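PDB 4AMQ: L544 from Acanthamoeba polyphaga mimivirus, which is probably a virion-packaged nucleotidyl transferase that uses bound divalent metal ions and may take part in transcription-coupled DNA repair. Local coordinates for residues Arg32-Asn36 / Lys37-Lys41; Leu43-Asp47 / Arg48-Gln52; Leu165-Ser169 / Ser170-Ala174; Arg366-Asn369 / Ile370-Lys373. All blocks are in the same frame, centred on the assembly; numbering follows the deposited sequence.

All four contacts are local and follow one another along the chain without nesting or crossing. Interaction 1 lies in the C-terminal turns of helix 28-42, where a wide turn precedes a proline kink. Interaction 2 comes next, closing the loop that leads from this helix into edge strand 51-54, and the two touch through Lys-35, Leu-39 and Tyr-51. Interaction 3 sits at the other edge of the same six-stranded sheet, where strand 164-167 passes into helix 169-174; its centre is about 23 Å from that of interaction 2. Interaction 4 lies apart, at the end of helix 334-368 in the helical domain, with nearest atoms about 28 Å or more from the others.

Interaction 1. Residues Arg32-Asn36 / Lys37-Lys41; sequences RYIKN and KILPK
Tyr-33 and Lys-37, one helical turn apart, meet through ring and aliphatic chain. CB of Lys-37 lies over one face of the Tyr-33 ring, 4.1 Å from its centroid and displaced toward the rim, a CH-pi contact. The ring is swung along the helix by its first torsion (chi1 174°, CG beside the carbonyl carbon), while chi1 of Lys-37 puts CG beside its own backbone N, 3.5 Å from Tyr-33 CD1. On the same side of the ring plane, but out beyond the CE2 rim, Ile-38 approaches obliquely, its CG1 4.0 Å from Tyr-33 CE2. Farther round the helix, CG2 of Ile-34 packs against CG of Leu-39 at 4.1 Å. The tyrosine hydroxyl itself is hydrogen-bonded outside, to Gln-98.

Both segments belong to helix 28-42, which packs on the central sheet of the nucleotidyltransferase domain: Ile-34 and Ile-38 reach Phe-212 of strand 209-217, beside the manganese ligand Asp-213, and Lys-35 and Leu-39 touch edge strand 51-54. Lys-35 also pairs with Glu-31.

Backbone bonds record a widened, pi-type turn. Lys-37 N donates to Tyr-33 O at 2.7 Å, a normal i to i+4 bond, but Ile-34 O takes two donors. Leu-39 N, five residues on, approaches it almost straight at 2.9 Å (N-H...O 173°), whereas Ile-38 N comes from above the carbonyl plane at 3.1 Å. The helix kinks at Pro-40, which has no N-H to offer the preceding turn and whose CD lies 3.1 Å from Lys-35 O.

Interaction 2. Residues Leu43-Asp47 / Arg48-Gln52; sequences LVVPD and RDKYQ
Leu-43, the first residue to leave the helical conformation after helix 28-42, sets its CD1 against the Tyr-51 ring, 3.3 Å from CD2, with the two side chains crossing at about a right angle. The ring is in place because CG of Tyr-51 sits between its own backbone N and carbonyl carbon (chi1 81°), turned back toward the preceding loop. Past Val-44, whose carbonyl O accepts from Arg-85 NE, Val-45 resumes the contact: CG1 lies 3.9 Å from CB of Lys-50. Pro-46 contributes its carbonyl, whose O is in the plane of the Tyr-51 ring at its edge, 3.7 Å from CE2.

Asp-47 begins the tight turn before strand 51-54. Its O accepts from Lys-50 N at 2.8 Å, the donor standing above the carbonyl plane, and residues 48-50 follow as a short 3-10 turn. CB of Asp-47 is also 3.2 Å from Asp-49 OD1. Over one face of the Tyr-51 ring, near the rim, lies NH1 of Arg-48, so the aromatic group is bordered by leucine, carbonyl oxygen and guanidinium.

Charge is concentrated on the exposed side of the turn. Asp-47 OD2 and Asp-49 OD1 stand 4.5 Å apart, a like-charged pair that may repel somewhat, an effect that the rather long salt bridge from Lys-50 NZ to Asp-49 OD1 (3.6 Å) may partly offset.

Interaction 3. Residues Leu165-Ser169 / Ser170-Ala174; sequences LRWTS and SEVLA
In Thr-168 the hydroxyl occupies the position between backbone N and carbonyl carbon (chi1 59°), which leaves OG1 over the first helical turn, facing Glu-171. The first torsion of Glu-171 (chi1 -71°) puts CG beside its own N, 3.0 Å from Thr-168 OG1; the extended chain beyond carries the carboxylate to the backbone of Thr-168.

Two reciprocal bonds result. Glu-171 N donates to Thr-168 OG1 at 3.2 Å, and Thr-168 N donates to Glu-171 OE1, also at 3.2 Å and nearly straight, meeting the oxygen from above the carboxylate plane. This is a capping box, with Thr-168 as N-cap of helix 169-174, and it joins that helix to strand 164-167, an edge of the central sheet of the nucleotidyltransferase domain. Segments 165-167 and 170-174 stand almost perpendicular, at 86°. OE1 has a second partner in Lys-177, which also binds Arg-166 O; the lysine may further stabilise the carboxylate's negative charge.

Beneath the cap, CB of Trp-167 packs on CG2 of Val-172 at 3.6 Å. The indole presents its edge to the helix, with Glu-171 O lying in the ring plane 3.9 Å from CE3, while NE1 is bonded to Cys-106 O on the neighbouring strand. Regular helical bonds then take over: Val-172 N to Thr-168 O and Leu-173 N to Ser-169 O, each 2.9 Å. The hydroxyl of Ser-169 binds Leu-101 O, and Leu-173 packs on helix 82-93.

Interaction 4. Residues Arg366-Asn369 / Ile370-Lys373; sequences RYIN and IIPK
The Tyr-367 ring is flanked by Ile-370 and by its own neighbour Arg-366. CG of Arg-366 stands over one face, offset toward the rim and 4.2 Å above the plane. CD1 of Ile-370 comes obliquely to the ring, 3.8 Å from Tyr-367 CD1, and the two side chains lie side by side, pointing the same way. Ile-370 reaches there because its CG1 is anti to the carbonyl carbon (chi1 -65°), which runs the branch back along the helix until CG1 is 3.4 Å from Arg-366 O. The hydroxyl of Tyr-367 bonds to Gln-264 of helix 259-272, whose Ile-261, Leu-265 and Ile-268 also touch this tyrosine.

The contact lies where the long helix 334-368 of the helical domain gives way to the link to helix 373-376. Tighter, i to i+3 bonds appear here: a weak one from Ile-370 N to Tyr-367 O at 3.1 Å, and one from Ile-371 N to Ile-368 O at 3.2 Å. The second is bent at the hydrogen (137°), and its donor lies well above the carbonyl plane.

On another side of the turn, Ile-368 and Ile-371 bring their CD1 methyls together at 4.1 Å. Both isoleucines rest against Leu-251 of helix 248-254 and against Arg-376, while Asn-369 OD1 accepts a weak hydrogen bond from Arg-376 NH1.

Interaction 1. Residues Arg32-Asn36 / Lys37-Lys41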
loop_
_atom_site.group_PDB
_atom_site.type_symbol
_atom_site.label_atom_id
_atom_site.label_comp_id
_atom_site.label_asym_id
_atom_site.label_seq_id
_atom_site.Cartn_x
_atom_site.Cartn_y
_atom_site.Cartn_z
ATOM N N ARG A 32 -12.505 0.806 18.429
ATOM C CA ARG A 32 -12.711 -0.227 19.436
ATOM C C ARG A 32 -13.010 -1.567 18.767
ATOM O O ARG A 32 -12.496 -2.605 19.180
ATOM C CB ARG A 32 -13.848 0.162 20.386
ATOM C CG ARG A 32 -13.828 -0.560 21.729
ATOM C CD ARG A 32 -13.033 0.213 22.778
ATOM N NE ARG A 32 -11.587 0.124 22.580
ATOM C CZ ARG A 32 -10.797 -0.732 23.221
ATOM N NH1 ARG A 32 -11.312 -1.579 24.104
ATOM N NH2 ARG A 32 -9.492 -0.742 22.981
ATOM N N TYR A 33 -13.843 -1.539 17.730
ATOM C CA TYR A 33 -14.144 -2.748 16.972
ATOM C C TYR A 33 -12.870 -3.345 16.385
ATOM O O TYR A 33 -12.655 -4.554 16.451
ATOM C CB TYR A 33 -15.150 -2.460 15.857
ATOM C CG TYR A 33 -15.399 -3.644 14.949
ATOM C CD1 TYR A 33 -16.244 -4.676 15.337
ATOM C CD2 TYR A 33 -14.792 -3.728 13.701
ATOM C CE1 TYR A 33 -16.476 -5.761 14.509
ATOM C CE2 TYR A 33 -15.016 -4.808 12.868
ATOM C CZ TYR A 33 -15.858 -5.822 13.276
ATOM O OH TYR A 33 -16.085 -6.899 12.447
ATOM N N ILE A 34 -12.028 -2.485 15.817
ATOM C CA ILE A 34 -10.757 -2.916 15.245
ATOM C C ILE A 34 -9.852 -3.529 16.310
ATOM O O ILE A 34 -9.342 -4.638 16.141
ATOM C CB ILE A 34 -10.033 -1.751 14.535
ATOM C CG1 ILE A 34 -10.790 -1.354 13.264
ATOM C CG2 ILE A 34 -8.600 -2.134 14.198
ATOM C CD1 ILE A 34 -10.190 -0.178 12.524
ATOM N N LYS A 35 -9.667 -2.810 17.412
ATOM C CA LYS A 35 -8.807 -3.278 18.497
ATOM C C LYS A 35 -9.355 -4.512 19.212
ATOM O O LYS A 35 -8.592 -5.381 19.630
ATOM C CB LYS A 35 -8.571 -2.158 19.509
ATOM C CG LYS A 35 -7.767 -0.991 18.973
ATOM C CD LYS A 35 -7.735 0.135 19.985
ATOM C CE LYS A 35 -6.463 0.952 19.869
ATOM N NZ LYS A 35 -6.436 2.056 20.867
ATOM N N ASN A 36 -10.674 -4.593 19.351
ATOM C CA ASN A 36 -11.287 -5.699 20.085
ATOM C C ASN A 36 -11.590 -6.936 19.245
ATOM O O ASN A 36 -11.411 -8.062 19.705
ATOM C CB ASN A 36 -12.564 -5.240 20.794
ATOM C CG ASN A 36 -12.286 -4.293 21.941
ATOM O OD1 ASN A 36 -11.158 -4.201 22.429
ATOM N ND2 ASN A 36 -13.318 -3.584 22.383
ATOM N N LYS A 37 -12.053 -6.728 18.018
ATOM C CA LYS A 37 -12.539 -7.834 17.201
ATOM C C LYS A 37 -11.570 -8.268 16.103
ATOM O O LYS A 37 -11.538 -9.438 15.727
ATOM C CB LYS A 37 -13.901 -7.484 16.593
ATOM C CG LYS A 37 -14.935 -7.053 17.622
ATOM C CD LYS A 37 -15.050 -8.082 18.733
ATOM C CE LYS A 37 -16.025 -7.636 19.810
ATOM N NZ LYS A 37 -16.069 -8.611 20.934
ATOM N N ILE A 38 -10.782 -7.329 15.588
ATOM C CA ILE A 38 -9.877 -7.632 14.485
ATOM C C ILE A 38 -8.462 -7.978 14.950
ATOM O O ILE A 38 -7.984 -9.087 14.717
ATOM C CB ILE A 38 -9.816 -6.483 13.459
ATOM C CG1 ILE A 38 -11.217 -6.156 12.945
ATOM C CG2 ILE A 38 -8.906 -6.858 12.300
ATOM C CD1 ILE A 38 -11.915 -7.339 12.322
ATOM N N LEU A 39 -7.803 -7.031 15.611
ATOM C CA LEU A 39 -6.401 -7.195 16.001
ATOM C C LEU A 39 -6.080 -8.475 16.788
ATOM O O LEU A 39 -5.065 -9.121 16.528
ATOM C CB LEU A 39 -5.897 -5.960 16.760
ATOM C CG LEU A 39 -5.887 -4.645 15.976
ATOM C CD1 LEU A 39 -5.114 -3.586 16.736
ATOM C CD2 LEU A 39 -5.293 -4.848 14.593
ATOM N N PRO A 40 -6.936 -8.845 17.756
ATOM C CA PRO A 40 -6.631 -10.058 18.523
ATOM C C PRO A 40 -6.581 -11.287 17.624
ATOM O O PRO A 40 -6.035 -12.321 18.002
ATOM C CB PRO A 40 -7.813 -10.165 19.491
ATOM C CG PRO A 40 -8.328 -8.771 19.614
ATOM C CD PRO A 40 -8.148 -8.173 18.252
ATOM N N LYS A 41 -7.149 -11.164 16.431
ATOM C CA LYS A 41 -7.229 -12.290 15.517
ATOM C C LYS A 41 -6.048 -12.341 14.544
ATOM O O LYS A 41 -5.611 -13.422 14.147
ATOM C CB LYS A 41 -8.552 -12.242 14.753
ATOM C CG LYS A 41 -8.914 -13.533 14.051
ATOM C CD LYS A 41 -10.361 -13.906 14.326
ATOM C CE LYS A 41 -11.297 -12.754 14.010
ATOM N NZ LYS A 41 -12.719 -13.124 14.262
#

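Interaction 2. Residues Leu43-Asp47 / Arg48-Gln52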
loop_
_atom_site.group_PDB
_atom_site.type_symbol
_atom_site.label_atom_id
_atom_site.label_comp_id
_atom_site.label_asym_id
_atom_site.label_seq_id
_atom_site.Cartn_x
_atom_site.Cartn_y
_atom_site.Cartn_z
ATOM N N LEU A 43 -2.979 -10.404 14.909
ATOM C CA LEU A 43 -1.667 -10.152 15.505
ATOM C C LEU A 43 -0.973 -11.448 15.918
ATOM O O LEU A 43 -1.624 -12.414 16.313
ATOM C CB LEU A 43 -1.784 -9.212 16.708
ATOM C CG LEU A 43 -2.134 -7.748 16.433
ATOM C CD1 LEU A 43 -2.395 -7.007 17.732
ATOM C CD2 LEU A 43 -1.035 -7.065 15.635
ATOM N N VAL A 44 0.352 -11.469 15.815
ATOM C CA VAL A 44 1.134 -12.610 16.281
ATOM C C VAL A 44 1.093 -12.693 17.807
ATOM O O VAL A 44 0.919 -13.770 18.377
ATOM C CB VAL A 44 2.594 -12.527 15.802
ATOM C CG1 VAL A 44 3.430 -13.615 16.455
ATOM C CG2 VAL A 44 2.659 -12.631 14.286
ATOM N N VAL A 45 1.261 -11.545 18.459
ATOM C CA VAL A 45 1.044 -11.423 19.896
ATOM C C VAL A 45 0.024 -10.312 20.139
ATOM O O VAL A 45 0.297 -9.144 19.873
ATOM C CB VAL A 45 2.356 -11.117 20.652
ATOM C CG1 VAL A 45 2.090 -10.940 22.138
ATOM C CG2 VAL A 45 3.363 -12.227 20.429
ATOM N N PRO A 46 -1.170 -10.682 20.624
ATOM C CA PRO A 46 -2.313 -9.771 20.772
ATOM C C PRO A 46 -2.175 -8.758 21.908
ATOM O O PRO A 46 -2.836 -7.718 21.870
ATOM C CB PRO A 46 -3.480 -10.721 21.073
ATOM C CG PRO A 46 -3.000 -12.082 20.667
ATOM C CD PRO A 46 -1.537 -12.071 20.938
ATOM N N ASP A 47 -1.343 -9.059 22.901
ATOM C CA ASP A 47 -1.196 -8.191 24.068
ATOM C C ASP A 47 -0.971 -6.734 23.667
ATOM O O ASP A 47 -0.066 -6.428 22.892
ATOM C CB ASP A 47 -0.054 -8.679 24.963
ATOM C CG ASP A 47 -0.220 -10.130 25.383
ATOM O OD1 ASP A 47 -1.353 -10.651 25.297
ATOM O OD2 ASP A 47 0.782 -10.749 25.806
ATOM N N ARG A 48 -1.796 -5.843 24.208
ATOM C CA ARG A 48 -1.754 -4.426 23.854
ATOM C C ARG A 48 -0.369 -3.801 24.030
ATOM O O ARG A 48 0.029 -2.927 23.262
ATOM C CB ARG A 48 -2.783 -3.645 24.672
ATOM C CG ARG A 48 -2.948 -2.202 24.229
ATOM C CD ARG A 48 -3.420 -2.146 22.788
ATOM N NE ARG A 48 -3.461 -0.786 22.261
ATOM C CZ ARG A 48 -2.413 -0.160 21.735
ATOM N NH1 ARG A 48 -1.233 -0.771 21.673
ATOM N NH2 ARG A 48 -2.540 1.078 21.278
ATOM N N ASP A 49 0.358 -4.246 25.048
ATOM C CA ASP A 49 1.679 -3.698 25.332
ATOM C C ASP A 49 2.739 -4.186 24.345
ATOM O O ASP A 49 3.862 -3.685 24.337
ATOM C CB ASP A 49 2.091 -4.019 26.772
ATOM C CG ASP A 49 1.553 -5.357 27.247
ATOM O OD1 ASP A 49 1.582 -6.328 26.461
ATOM O OD2 ASP A 49 1.088 -5.435 28.406
ATOM N N LYS A 50 2.376 -5.156 23.509
ATOM C CA LYS A 50 3.314 -5.730 22.546
ATOM C C LYS A 50 3.094 -5.262 21.101
ATOM O O LYS A 50 3.740 -5.765 20.180
ATOM C CB LYS A 50 3.272 -7.260 22.601
ATOM C CG LYS A 50 3.746 -7.856 23.917
ATOM C CD LYS A 50 5.203 -7.517 24.184
ATOM C CE LYS A 50 5.692 -8.174 25.466
ATOM N NZ LYS A 50 4.868 -7.769 26.640
ATOM N N TYR A 51 2.183 -4.312 20.899
ATOM C CA TYR A 51 1.976 -3.754 19.564
ATOM C C TYR A 51 1.751 -2.249 19.584
ATOM O O TYR A 51 1.200 -1.706 20.544
ATOM C CB TYR A 51 0.842 -4.476 18.815
ATOM C CG TYR A 51 -0.569 -4.038 19.159
ATOM C CD1 TYR A 51 -1.093 -2.851 18.659
ATOM C CD2 TYR A 51 -1.392 -4.832 19.952
ATOM C CE1 TYR A 51 -2.390 -2.454 18.959
ATOM C CE2 TYR A 51 -2.690 -4.445 20.253
ATOM C CZ TYR A 51 -3.182 -3.257 19.753
ATOM O OH TYR A 51 -4.470 -2.868 20.051
ATOM N N GLN A 52 2.198 -1.580 18.524
ATOM C CA GLN A 52 2.016 -0.142 18.400
ATOM C C GLN A 52 1.399 0.225 17.056
ATOM O O GLN A 52 1.845 -0.244 16.006
ATOM C CB GLN A 52 3.346 0.590 18.571
ATOM C CG GLN A 52 3.193 2.089 18.803
ATOM C CD GLN A 52 3.559 2.507 20.219
ATOM O OE1 GLN A 52 4.681 2.278 20.675
ATOM N NE2 GLN A 52 2.616 3.128 20.921
#

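Interaction 3. Residues Leu165-Ser169 / Ser170-Ala174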
loop_
_atom_site.group_PDB
_atom_site.type_symbol
_atom_site.label_atom_id
_atom_site.label_comp_id
_atom_site.label_asym_id
_atom_site.label_seq_id
_atom_site.Cartn_x
_atom_site.Cartn_y
_atom_site.Cartn_z
ATOM N N LEU A 165 11.105 -10.861 -0.944
ATOM C CA LEU A 165 10.345 -12.094 -1.089
ATOM C C LEU A 165 8.941 -11.982 -0.498
ATOM O O LEU A 165 8.770 -11.883 0.719
ATOM C CB LEU A 165 11.093 -13.267 -0.455
ATOM C CG LEU A 165 12.420 -13.660 -1.109
ATOM C CD1 LEU A 165 13.057 -14.823 -0.369
ATOM C CD2 LEU A 165 12.211 -14.010 -2.575
ATOM N N ARG A 166 7.938 -11.995 -1.370
ATOM C CA ARG A 166 6.551 -12.005 -0.929
ATOM C C ARG A 166 6.023 -13.433 -0.970
ATOM O O ARG A 166 5.827 -14.000 -2.044
ATOM C CB ARG A 166 5.692 -11.090 -1.809
ATOM C CG ARG A 166 6.251 -9.680 -1.973
ATOM C CD ARG A 166 5.219 -8.713 -2.555
ATOM N NE ARG A 166 4.795 -9.081 -3.904
ATOM C CZ ARG A 166 4.011 -8.327 -4.672
ATOM N NH1 ARG A 166 3.568 -7.161 -4.227
ATOM N NH2 ARG A 166 3.673 -8.737 -5.887
ATOM N N TRP A 167 5.808 -14.019 0.202
ATOM C CA TRP A 167 5.302 -15.384 0.294
ATOM C C TRP A 167 3.774 -15.394 0.294
ATOM O O TRP A 167 3.142 -14.617 1.011
ATOM C CB TRP A 167 5.829 -16.062 1.565
ATOM C CG TRP A 167 7.330 -16.190 1.610
ATOM C CD1 TRP A 167 8.236 -15.174 1.711
ATOM C CD2 TRP A 167 8.093 -17.402 1.565
ATOM N NE1 TRP A 167 9.514 -15.677 1.723
ATOM C CE2 TRP A 167 9.453 -17.043 1.634
ATOM C CE3 TRP A 167 7.756 -18.757 1.465
ATOM C CZ2 TRP A 167 10.478 -17.987 1.609
ATOM C CZ3 TRP A 167 8.775 -19.694 1.441
ATOM C CH2 TRP A 167 10.119 -19.305 1.512
ATOM N N THR A 168 3.179 -16.265 -0.516
ATOM C CA THR A 168 1.740 -16.493 -0.445
ATOM C C THR A 168 1.460 -17.436 0.718
ATOM O O THR A 168 2.380 -18.069 1.241
ATOM C CB THR A 168 1.183 -17.120 -1.738
ATOM O OG1 THR A 168 1.834 -18.371 -1.981
ATOM C CG2 THR A 168 1.406 -16.196 -2.928
ATOM N N SER A 169 0.196 -17.527 1.120
ATOM C CA SER A 169 -0.194 -18.418 2.210
ATOM C C SER A 169 0.167 -19.867 1.916
ATOM O O SER A 169 0.620 -20.588 2.800
ATOM C CB SER A 169 -1.695 -18.305 2.496
ATOM O OG SER A 169 -1.998 -17.092 3.162
ATOM N N SER A 170 -0.041 -20.292 0.676
ATOM C CA SER A 170 0.238 -21.671 0.292
ATOM C C SER A 170 1.739 -21.938 0.245
ATOM O O SER A 170 2.190 -23.042 0.543
ATOM C CB SER A 170 -0.400 -22.000 -1.057
ATOM O OG SER A 170 0.180 -21.228 -2.092
ATOM N N GLU A 171 2.508 -20.924 -0.134
ATOM C CA GLU A 171 3.963 -21.038 -0.140
ATOM C C GLU A 171 4.486 -21.142 1.289
ATOM O O GLU A 171 5.448 -21.860 1.553
ATOM C CB GLU A 171 4.605 -19.854 -0.874
ATOM C CG GLU A 171 4.400 -19.881 -2.388
ATOM C CD GLU A 171 4.954 -18.652 -3.094
ATOM O OE1 GLU A 171 5.391 -17.706 -2.405
ATOM O OE2 GLU A 171 4.951 -18.631 -4.344
ATOM N N VAL A 172 3.840 -20.432 2.210
ATOM C CA VAL A 172 4.215 -20.490 3.619
ATOM C C VAL A 172 3.875 -21.852 4.213
ATOM O O VAL A 172 4.716 -22.483 4.854
ATOM C CB VAL A 172 3.532 -19.382 4.444
ATOM C CG1 VAL A 172 3.754 -19.614 5.932
ATOM C CG2 VAL A 172 4.060 -18.018 4.033
ATOM N N LEU A 173 2.642 -22.304 3.991
ATOM C CA LEU A 173 2.220 -23.624 4.447
ATOM C C LEU A 173 3.110 -24.723 3.872
ATOM O O LEU A 173 3.489 -25.658 4.578
ATOM C CB LEU A 173 0.756 -23.881 4.083
ATOM C CG LEU A 173 -0.275 -23.017 4.808
ATOM C CD1 LEU A 173 -1.687 -23.380 4.362
ATOM C CD2 LEU A 173 -0.131 -23.165 6.318
ATOM N N ALA A 174 3.441 -24.608 2.589
ATOM C CA ALA A 174 4.338 -25.565 1.950
ATOM C C ALA A 174 5.740 -25.461 2.543
ATOM O O ALA A 174 6.497 -26.433 2.551
ATOM C CB ALA A 174 4.379 -25.339 0.448
#

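Interaction 4. Residues Arg366-Asn369 / Ile370-Lys373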
loop_
_atom_site.group_PDB
_atom_site.type_symbol
_atom_site.label_atom_id
_atom_site.label_comp_id
_atom_site.label_asym_id
_atom_site.label_seq_id
_atom_site.Cartn_x
_atom_site.Cartn_y
_atom_site.Cartn_z
ATOM N N ARG A 366 1.174 28.426 -1.930
ATOM C CA ARG A 366 0.987 29.242 -0.735
ATOM C C ARG A 366 1.978 28.894 0.372
ATOM O O ARG A 366 2.620 29.776 0.942
ATOM C CB ARG A 366 -0.435 29.086 -0.205
ATOM C CG ARG A 366 -0.635 29.661 1.184
ATOM C CD ARG A 366 -2.037 29.386 1.681
ATOM N NE ARG A 366 -3.041 29.870 0.738
ATOM C CZ ARG A 366 -4.343 29.630 0.846
ATOM N NH1 ARG A 366 -4.805 28.907 1.859
ATOM N NH2 ARG A 366 -5.185 30.112 -0.060
ATOM N N TYR A 367 2.096 27.606 0.680
ATOM C CA TYR A 367 2.952 27.170 1.778
ATOM C C TYR A 367 4.428 27.081 1.392
ATOM O O TYR A 367 5.308 27.252 2.237
ATOM C CB TYR A 367 2.441 25.857 2.380
ATOM C CG TYR A 367 1.138 26.030 3.128
ATOM C CD1 TYR A 367 1.125 26.488 4.438
ATOM C CD2 TYR A 367 -0.079 25.753 2.519
ATOM C CE1 TYR A 367 -0.062 26.657 5.125
ATOM C CE2 TYR A 367 -1.271 25.921 3.197
ATOM C CZ TYR A 367 -1.258 26.372 4.498
ATOM O OH TYR A 367 -2.441 26.542 5.177
ATOM N N ILE A 368 4.701 26.827 0.115
ATOM C CA ILE A 368 6.079 26.804 -0.356
ATOM C C ILE A 368 6.669 28.216 -0.318
ATOM O O ILE A 368 7.874 28.390 -0.139
ATOM C CB ILE A 368 6.195 26.212 -1.778
ATOM C CG1 ILE A 368 7.656 25.897 -2.109
ATOM C CG2 ILE A 368 5.597 27.156 -2.810
ATOM C CD1 ILE A 368 8.308 24.944 -1.135
ATOM N N ASN A 369 5.808 29.218 -0.473
ATOM C CA ASN A 369 6.233 30.613 -0.409
ATOM C C ASN A 369 6.460 31.075 1.023
ATOM O O ASN A 369 6.980 32.164 1.256
ATOM C CB ASN A 369 5.217 31.526 -1.095
ATOM C CG ASN A 369 5.300 31.455 -2.605
ATOM O OD1 ASN A 369 6.272 30.945 -3.161
ATOM N ND2 ASN A 369 4.282 31.980 -3.279
ATOM N N ILE A 370 6.054 30.246 1.978
ATOM C CA ILE A 370 6.304 30.527 3.383
ATOM C C ILE A 370 7.727 30.111 3.742
ATOM O O ILE A 370 8.320 30.621 4.693
ATOM C CB ILE A 370 5.282 29.816 4.290
ATOM C CG1 ILE A 370 3.882 30.382 4.042
ATOM C CG2 ILE A 370 5.655 29.971 5.752
ATOM C CD1 ILE A 370 2.832 29.868 4.999
ATOM N N ILE A 371 8.268 29.186 2.957
ATOM C CA ILE A 371 9.649 28.742 3.106
ATOM C C ILE A 371 10.585 29.668 2.331
ATOM O O ILE A 371 10.233 30.144 1.254
ATOM C CB ILE A 371 9.815 27.294 2.595
ATOM C CG1 ILE A 371 8.926 26.341 3.401
ATOM C CG2 ILE A 371 11.270 26.857 2.654
ATOM C CD1 ILE A 371 8.937 24.912 2.904
ATOM N N PRO A 372 11.773 29.950 2.894
ATOM C CA PRO A 372 12.765 30.802 2.219
ATOM C C PRO A 372 13.332 30.162 0.947
ATOM O O PRO A 372 13.757 29.006 0.996
ATOM C CB PRO A 372 13.873 30.944 3.269
ATOM C CG PRO A 372 13.201 30.662 4.584
ATOM C CD PRO A 372 12.171 29.619 4.274
ATOM N N LYS A 373 13.354 30.909 -0.157
ATOM C CA LYS A 373 13.801 30.397 -1.455
ATOM C C LYS A 373 15.083 29.560 -1.390
ATOM O O LYS A 373 15.230 28.575 -2.124
ATOM C CB LYS A 373 13.977 31.551 -2.451
ATOM C CG LYS A 373 14.572 31.146 -3.806
ATOM C CD LYS A 373 13.611 30.280 -4.614
ATOM C CE LYS A 373 14.265 29.738 -5.881
ATOM N NZ LYS A 373 14.314 28.245 -5.890
#